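Local coordinates for protein formate-dependent phosphoribosylglycinamide formyltransferase (Mycobacterium tuberculosis H37Rv, PDB 6KHR) that belongs to the ATP-grasp enzyme family, with a central ATP-grasp domain, and is found paired with a second copy of itself, at residues 377-382 and 393-398; 345-350 and 400-405. All coordinates share one frame; numbering follows the deposited sequence.

Both contacts are largely buried and belong to one unit near the C-terminus, their centres about 7 Å apart. Contact 1 (377-382 with 393-398) lies within the sheet, pairing 380-384, one of its two outermost strands within this chain, with 390-395; contact 2 (345-350 with 400-405) lies on top of it, where helix 399-413 covers strand 346-351. Strands 346-351 and 390-395 are neighbours, joined by A347 N and A394 O, so the two contacts share a sheet. R405 of the helix links them as well, reaching T395 O and E379 through its NH1. Contact 1 is mostly backbone hydrogen bonding and also faces the second subunit, whereas contact 2 is close alanine packing with a single water bridge at its side.

Contact 1 of 2, residues 377-382 and 393-398; sequences VPESDV and LATAPE
V377 opens a type II turn, which S380 closes from its far end: the OG, set between its own backbone N and carbonyl carbon (chi1 63°), donates to V377 O over 2.6 Å, in the carbonyl plane. E379 makes the fullest side-chain contact. Its backbone O takes the N-H of T395 at 3.2 Å, while its CG lies beside the backbone N and the chain runs on extended, crossing T395 at about a right angle. This brings OE1 2.9 Å from T395 OG1, whose hydroxyl donates from above the carboxylate plane; OE2 pairs with R405. From S380 on, the chain forms an antiparallel beta hairpin, strand 380-384 against strand 390-395, with 380-384 outermost in its sheet within this chain. S380 sits opposite A394 in a non-hydrogen-bonded pair, both side chains on the face covered by helix 399-413. D381 follows in a hydrogen-bonded pair with L393: D381 N reaches L393 O at 2.8 Å, and L393 N returns to D381 O at 2.9 Å. On the opposite face of the sheet, D381 CB lies 4.2 Å from L393 CD1, and the D381 carboxylate turns off to salt bridges with R319 and with R331 of the second subunit.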
ATOM      1  N   VAL A 377       9.609  16.863  -3.990  1.00 38.62           N
ATOM      2  CA  VAL A 377       8.431  17.222  -4.807  1.00 41.96           C
ATOM      3  C   VAL A 377       7.178  16.992  -3.981  1.00 47.03           C
ATOM      4  O   VAL A 377       7.007  15.926  -3.485  1.00 33.61           O
ATOM      5  CB  VAL A 377       8.408  16.329  -6.049  1.00 47.24           C
ATOM      6  CG1 VAL A 377       7.092  16.392  -6.775  1.00 30.24           C
ATOM      7  CG2 VAL A 377       9.558  16.620  -6.970  1.00 42.10           C
ATOM      8  N   PRO A 378       6.292  17.983  -3.833  1.00 55.03           N
ATOM      9  CA  PRO A 378       5.068  17.816  -3.068  1.00 46.02           C
ATOM     10  C   PRO A 378       4.106  16.695  -3.483  1.00 52.79           C
ATOM     11  O   PRO A 378       3.943  16.445  -4.612  1.00 46.34           O
ATOM     12  CB  PRO A 378       4.359  19.156  -3.192  1.00 31.10           C
ATOM     13  CG  PRO A 378       5.065  19.866  -4.289  1.00 34.96           C
ATOM     14  CD  PRO A 378       6.467  19.327  -4.323  1.00 40.48           C
ATOM     15  N   GLU A 379       3.555  16.012  -2.481  1.00 52.28           N
ATOM     16  CA  GLU A 379       2.574  14.906  -2.554  1.00 33.33           C
ATOM     17  C   GLU A 379       3.160  13.740  -3.326  1.00 35.95           C
ATOM     18  O   GLU A 379       2.434  13.052  -3.945  1.00 38.87           O
ATOM     19  CB  GLU A 379       1.271  15.369  -3.188  1.00 53.94           C
ATOM     20  CG  GLU A 379       0.304  16.068  -2.272  1.00 72.53           C
ATOM     21  CD  GLU A 379      -1.036  16.431  -2.885  1.00 86.50           C
ATOM     22  OE1 GLU A 379      -1.890  15.563  -3.022  1.00 85.44           O
ATOM     23  OE2 GLU A 379      -1.229  17.589  -3.197  1.00 89.27           O
ATOM     24  N   SER A 380       4.438  13.504  -3.191  1.00 28.71           N
ATOM     25  CA  SER A 380       5.090  12.452  -3.975  1.00 37.35           C
ATOM     26  C   SER A 380       5.360  11.194  -3.160  1.00 45.91           C
ATOM     27  O   SER A 380       5.374  11.236  -1.969  1.00 45.35           O
ATOM     28  CB  SER A 380       6.316  12.992  -4.614  1.00 33.78           C
ATOM     29  OG  SER A 380       7.273  13.396  -3.674  1.00 37.58           O
ATOM     30  N   ASP A 381       5.491  10.095  -3.867  1.00 46.22           N
ATOM     31  CA  ASP A 381       5.838   8.803  -3.263  1.00 52.08           C
ATOM     32  C   ASP A 381       6.697   8.035  -4.249  1.00 45.58           C
ATOM     33  O   ASP A 381       6.762   8.371  -5.384  1.00 51.38           O
ATOM     34  CB  ASP A 381       4.617   8.019  -2.809  1.00 69.01           C
ATOM     35  CG  ASP A 381       4.902   7.148  -1.602  1.00 93.22           C
ATOM     36  OD1 ASP A 381       6.036   7.173  -1.113  1.00 99.27           O
ATOM     37  OD2 ASP A 381       3.993   6.452  -1.172  1.00 97.19           O
ATOM     38  N   VAL A 382       7.274   6.960  -3.761  1.00 34.02           N
ATOM     39  CA  VAL A 382       8.182   6.141  -4.592  1.00 42.78           C
ATOM     40  C   VAL A 382       8.120   4.688  -4.123  1.00 44.78           C
ATOM     41  O   VAL A 382       7.771   4.481  -3.022  1.00 57.02           O
ATOM     42  CB  VAL A 382       9.582   6.768  -4.517  1.00 46.26           C
ATOM     43  CG1 VAL A 382      10.713   5.789  -4.477  1.00 43.36           C
ATOM     44  CG2 VAL A 382       9.807   7.734  -5.627  1.00 33.70           C
ATOM     45  N   LEU A 393       5.564   8.399  -8.051  1.00 35.65           N
ATOM     46  CA  LEU A 393       4.151   8.707  -7.872  1.00 31.18           C
ATOM     47  C   LEU A 393       3.962  10.108  -7.328  1.00 33.08           C
ATOM     48  O   LEU A 393       4.731  10.563  -6.481  1.00 30.91           O
ATOM     49  CB  LEU A 393       3.476   7.712  -6.927  1.00 34.06           C
ATOM     50  CG  LEU A 393       3.602   6.233  -7.292  1.00 40.95           C
ATOM     51  CD1 LEU A 393       3.789   5.383  -6.038  1.00 26.79           C
ATOM     52  CD2 LEU A 393       2.374   5.801  -8.023  1.00 28.83           C
ATOM     53  N   ALA A 394       2.912  10.771  -7.793  1.00 27.17           N
ATOM     54  CA  ALA A 394       2.480  12.035  -7.233  1.00 27.42           C
ATOM     55  C   ALA A 394       0.962  12.091  -7.264  1.00 40.60           C
ATOM     56  O   ALA A 394       0.321  11.465  -8.115  1.00 46.33           O
ATOM     57  CB  ALA A 394       3.038  13.211  -8.014  1.00 29.41           C
ATOM     58  N   THR A 395       0.390  12.844  -6.333  1.00 27.34           N
ATOM     59  CA  THR A 395      -1.002  13.239  -6.434  1.00 39.68           C
ATOM     60  C   THR A 395      -1.066  14.753  -6.377  1.00 33.65           C
ATOM     61  O   THR A 395      -0.077  15.411  -6.099  1.00 33.97           O
ATOM     62  CB  THR A 395      -1.864  12.604  -5.329  1.00 41.25           C
ATOM     63  OG1 THR A 395      -1.295  12.903  -4.046  1.00 37.57           O
ATOM     64  CG2 THR A 395      -1.980  11.061  -5.550  1.00 26.70           C
ATOM     65  N   ALA A 396      -2.246  15.301  -6.625  1.00 33.98           N
ATOM     66  CA  ALA A 396      -2.467  16.734  -6.760  1.00 28.33           C
ATOM     67  C   ALA A 396      -3.958  16.988  -6.885  1.00 34.96           C
ATOM     68  O   ALA A 396      -4.730  16.051  -7.168  1.00 33.18           O
ATOM     69  CB  ALA A 396      -1.756  17.277  -7.998  1.00 31.42           C
ATOM     70  N   PRO A 397      -4.411  18.224  -6.692  1.00 28.89           N
ATOM     71  CA  PRO A 397      -5.817  18.535  -6.995  1.00 28.93           C
ATOM     72  C   PRO A 397      -6.146  18.422  -8.459  1.00 28.54           C
ATOM     73  O   PRO A 397      -7.330  18.351  -8.793  1.00 38.96           O
ATOM     74  CB  PRO A 397      -5.992  19.976  -6.502  1.00 29.79           C
ATOM     75  CG  PRO A 397      -4.898  20.188  -5.519  1.00 30.16           C
ATOM     76  CD  PRO A 397      -3.745  19.297  -5.941  1.00 30.10           C
ATOM     77  N   GLU A 398      -5.162  18.402  -9.358  1.00 38.31           N
ATOM     78  CA  GLU A 398      -5.447  18.229 -10.778  1.00 28.06           C
ATOM     79  C   GLU A 398      -4.481  17.237 -11.396  1.00 29.58           C
ATOM     80  O   GLU A 398      -3.315  17.131 -10.986  1.00 36.41           O
ATOM     81  CB  GLU A 398      -5.372  19.537 -11.552  1.00 36.46           C
ATOM     82  CG  GLU A 398      -6.558  20.438 -11.361  1.00 35.71           C
ATOM     83  CD  GLU A 398      -6.491  21.192 -10.046  1.00 60.24           C
ATOM     84  OE1 GLU A 398      -5.390  21.686  -9.677  1.00 64.81           O
ATOM     85  OE2 GLU A 398      -7.540  21.270  -9.373  1.00 68.05           O
TER

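Contact 2 of 2, residues 345-350 and 400-405; sequences PGAARV and AIARER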
ATOM      1  N   PRO A 345      -6.750  12.993  -7.776  1.00 32.34           N
ATOM      2  CA  PRO A 345      -6.030  12.743  -9.036  1.00 26.61           C
ATOM      3  C   PRO A 345      -4.581  12.350  -8.767  1.00 28.77           C
ATOM      4  O   PRO A 345      -3.987  12.733  -7.750  1.00 26.59           O
ATOM      5  CB  PRO A 345      -6.127  14.083  -9.782  1.00 26.51           C
ATOM      6  CG  PRO A 345      -7.369  14.792  -9.179  1.00 26.83           C
ATOM      7  CD  PRO A 345      -7.392  14.325  -7.721  1.00 28.32           C
ATOM      8  N   GLY A 346      -3.998  11.563  -9.680  1.00 28.22           N
ATOM      9  CA  GLY A 346      -2.627  11.127  -9.501  1.00 26.05           C
ATOM     10  C   GLY A 346      -1.982  10.769 -10.819  1.00 30.82           C
ATOM     11  O   GLY A 346      -2.644  10.690 -11.849  1.00 38.27           O
ATOM     12  N   ALA A 347      -0.669  10.558 -10.778  1.00 26.14           N
ATOM     13  CA  ALA A 347       0.047  10.052 -11.943  1.00 32.53           C
ATOM     14  C   ALA A 347       1.179   9.159 -11.485  1.00 32.01           C
ATOM     15  O   ALA A 347       1.632   9.224 -10.341  1.00 26.44           O
ATOM     16  CB  ALA A 347       0.615  11.172 -12.827  1.00 28.74           C
ATOM     17  N   ALA A 348       1.646   8.325 -12.398  1.00 28.51           N
ATOM     18  CA  ALA A 348       2.734   7.428 -12.069  1.00 29.11           C
ATOM     19  C   ALA A 348       3.660   7.294 -13.263  1.00 32.91           C
ATOM     20  O   ALA A 348       3.283   7.514 -14.415  1.00 31.72           O
ATOM     21  CB  ALA A 348       2.219   6.047 -11.640  1.00 26.25           C
ATOM     22  N   ARG A 349       4.884   6.905 -12.967  1.00 38.24           N
ATOM     23  CA  ARG A 349       5.867   6.653 -14.001  1.00 41.54           C
ATOM     24  C   ARG A 349       6.592   5.385 -13.607  1.00 37.21           C
ATOM     25  O   ARG A 349       7.230   5.342 -12.549  1.00 44.35           O
ATOM     26  CB  ARG A 349       6.825   7.834 -14.148  1.00 44.78           C
ATOM     27  CG  ARG A 349       6.332   8.817 -15.177  1.00 46.45           C
ATOM     28  CD  ARG A 349       7.127  10.084 -15.220  1.00 47.11           C
ATOM     29  NE  ARG A 349       6.427  11.073 -16.028  1.00 53.65           N
ATOM     30  CZ  ARG A 349       6.768  11.399 -17.268  1.00 49.25           C
ATOM     31  NH1 ARG A 349       7.827  10.830 -17.821  1.00 41.71           N
ATOM     32  NH2 ARG A 349       6.068  12.309 -17.933  1.00 64.64           N
ATOM     33  N   VAL A 350       6.450   4.342 -14.418  1.00 37.82           N
ATOM     34  CA  VAL A 350       7.152   3.093 -14.179  1.00 51.06           C
ATOM     35  C   VAL A 350       8.444   3.132 -14.977  1.00 54.44           C
ATOM     36  O   VAL A 350       8.414   3.167 -16.210  1.00 52.71           O
ATOM     37  CB  VAL A 350       6.296   1.873 -14.549  1.00 55.98           C
ATOM     38  CG1 VAL A 350       7.082   0.590 -14.296  1.00 50.56           C
ATOM     39  CG2 VAL A 350       4.997   1.862 -13.743  1.00 48.54           C
ATOM     40  N   ALA A 400      -3.118  17.394 -14.196  1.00 36.87           N
ATOM     41  CA  ALA A 400      -2.024  18.081 -14.866  1.00 35.84           C
ATOM     42  C   ALA A 400      -0.875  18.346 -13.902  1.00 43.43           C
ATOM     43  O   ALA A 400       0.293  18.104 -14.236  1.00 46.27           O
ATOM     44  CB  ALA A 400      -2.535  19.383 -15.479  1.00 28.67           C
ATOM     45  N   ILE A 401      -1.186  18.833 -12.692  1.00 31.12           N
ATOM     46  CA  ILE A 401      -0.141  18.985 -11.691  1.00 39.72           C
ATOM     47  C   ILE A 401       0.404  17.620 -11.297  1.00 40.72           C
ATOM     48  O   ILE A 401       1.618  17.439 -11.139  1.00 41.51           O
ATOM     49  CB  ILE A 401      -0.669  19.766 -10.473  1.00 46.44           C
ATOM     50  CG1 ILE A 401      -1.123  21.162 -10.874  1.00 54.99           C
ATOM     51  CG2 ILE A 401       0.393  19.860  -9.374  1.00 30.00           C
ATOM     52  CD1 ILE A 401      -2.193  21.694  -9.952  1.00 68.00           C
ATOM     53  N   ALA A 402      -0.475  16.625 -11.180  1.00 44.89           N
ATOM     54  CA  ALA A 402      -0.012  15.317 -10.749  1.00 39.34           C
ATOM     55  C   ALA A 402       0.955  14.704 -11.763  1.00 36.81           C
ATOM     56  O   ALA A 402       1.940  14.060 -11.376  1.00 39.69           O
ATOM     57  CB  ALA A 402      -1.217  14.430 -10.474  1.00 27.12           C
ATOM     58  N   ARG A 403       0.737  14.947 -13.055  1.00 27.64           N
ATOM     59  CA  ARG A 403       1.688  14.443 -14.044  1.00 33.22           C
ATOM     60  C   ARG A 403       2.998  15.219 -14.012  1.00 36.38           C
ATOM     61  O   ARG A 403       4.076  14.627 -14.146  1.00 37.82           O
ATOM     62  CB  ARG A 403       1.077  14.476 -15.443  1.00 27.64           C
ATOM     63  CG  ARG A 403      -0.040  13.483 -15.610  1.00 31.45           C
ATOM     64  CD  ARG A 403      -0.698  13.607 -16.937  1.00 36.34           C
ATOM     65  NE  ARG A 403       0.229  13.262 -18.008  1.00 36.47           N
ATOM     66  CZ  ARG A 403      -0.075  13.317 -19.300  1.00 36.58           C
ATOM     67  NH1 ARG A 403      -1.282  13.706 -19.688  1.00 40.09           N
ATOM     68  NH2 ARG A 403       0.828  12.990 -20.205  1.00 32.99           N
ATOM     69  N   GLU A 404       2.933  16.541 -13.809  1.00 32.58           N
ATOM     70  CA  GLU A 404       4.162  17.325 -13.774  1.00 33.07           C
ATOM     71  C   GLU A 404       5.024  16.951 -12.564  1.00 40.77           C
ATOM     72  O   GLU A 404       6.247  16.830 -12.680  1.00 41.14           O
ATOM     73  CB  GLU A 404       3.833  18.811 -13.778  1.00 37.82           C
ATOM     74  CG  GLU A 404       5.004  19.700 -14.192  1.00 60.39           C
ATOM     75  CD  GLU A 404       5.680  20.387 -13.016  1.00 97.91           C
ATOM     76  OE1 GLU A 404       6.499  21.306 -13.256  1.00118.34           O
ATOM     77  OE2 GLU A 404       5.394  20.018 -11.852  1.00106.59           O
ATOM     78  N   ARG A 405       4.397  16.733 -11.408  1.00 37.19           N
ATOM     79  CA  ARG A 405       5.141  16.304 -10.226  1.00 38.42           C
ATOM     80  C   ARG A 405       5.768  14.935 -10.427  1.00 40.17           C
ATOM     81  O   ARG A 405       6.902  14.694  -9.981  1.00 36.45           O
ATOM     82  CB  ARG A 405       4.222  16.264  -9.015  1.00 34.59           C
ATOM     83  CG  ARG A 405       3.615  17.547  -8.674  1.00 29.61           C
ATOM     84  CD  ARG A 405       2.490  17.378  -7.679  1.00 33.95           C
ATOM     85  NE  ARG A 405       2.319  18.644  -6.984  1.00 37.76           N
ATOM     86  CZ  ARG A 405       1.428  18.874  -6.033  1.00 38.83           C
ATOM     87  NH1 ARG A 405       0.622  17.906  -5.640  1.00 38.22           N
ATOM     88  NH2 ARG A 405       1.365  20.069  -5.463  1.00 36.23           N
TER
HETATM   89  O   HOH W   1       4.114  11.907 -15.248  1.00 47.86           O
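A402, A347 and R403 carry the meeting of residues 400-405 of helix 399-413 with residues 346-350 of strand 346-351. A402 points its methyl toward the strand, where it lies against the backbone of G346, CB 3.7 Å from G346 CA. The next strand residue, A347, points back at the helix, its CB 3.5 Å from A402 O. The two alanine methyls, A347 CB and A402 CB, are 4.4 Å apart. With such small side chains on A347 and A402 the helix can settle low, its axis 6.5 Å from that of the strand at closest approach and inclined to it by 26°, both running in nearly the same direction. R403 lies alongside rather than pointing in. Its CG stands beside the backbone N (chi1 -69°) and touches A347 CB at 3.7 Å, after which the chain bends at chi3 (65°) and its guanidinium pairs with E258 through NE and makes a cation-pi contact with W260. Further along the strand, R349 also extends toward the helix. There a water in the plane of its guanidinium accepts from R349 NE at 2.6 Å and donates to R403 O at 2.9 Å, a bridge from side chain to helix backbone. The arrangement is a helix packed on one face of an antiparallel sheet: strand 346-351 runs between strands 256-261 and 390-395, and helix 399-413, which follows the latter in the chain, lies along strand 346-351 on the face of the sheet to which A347 points.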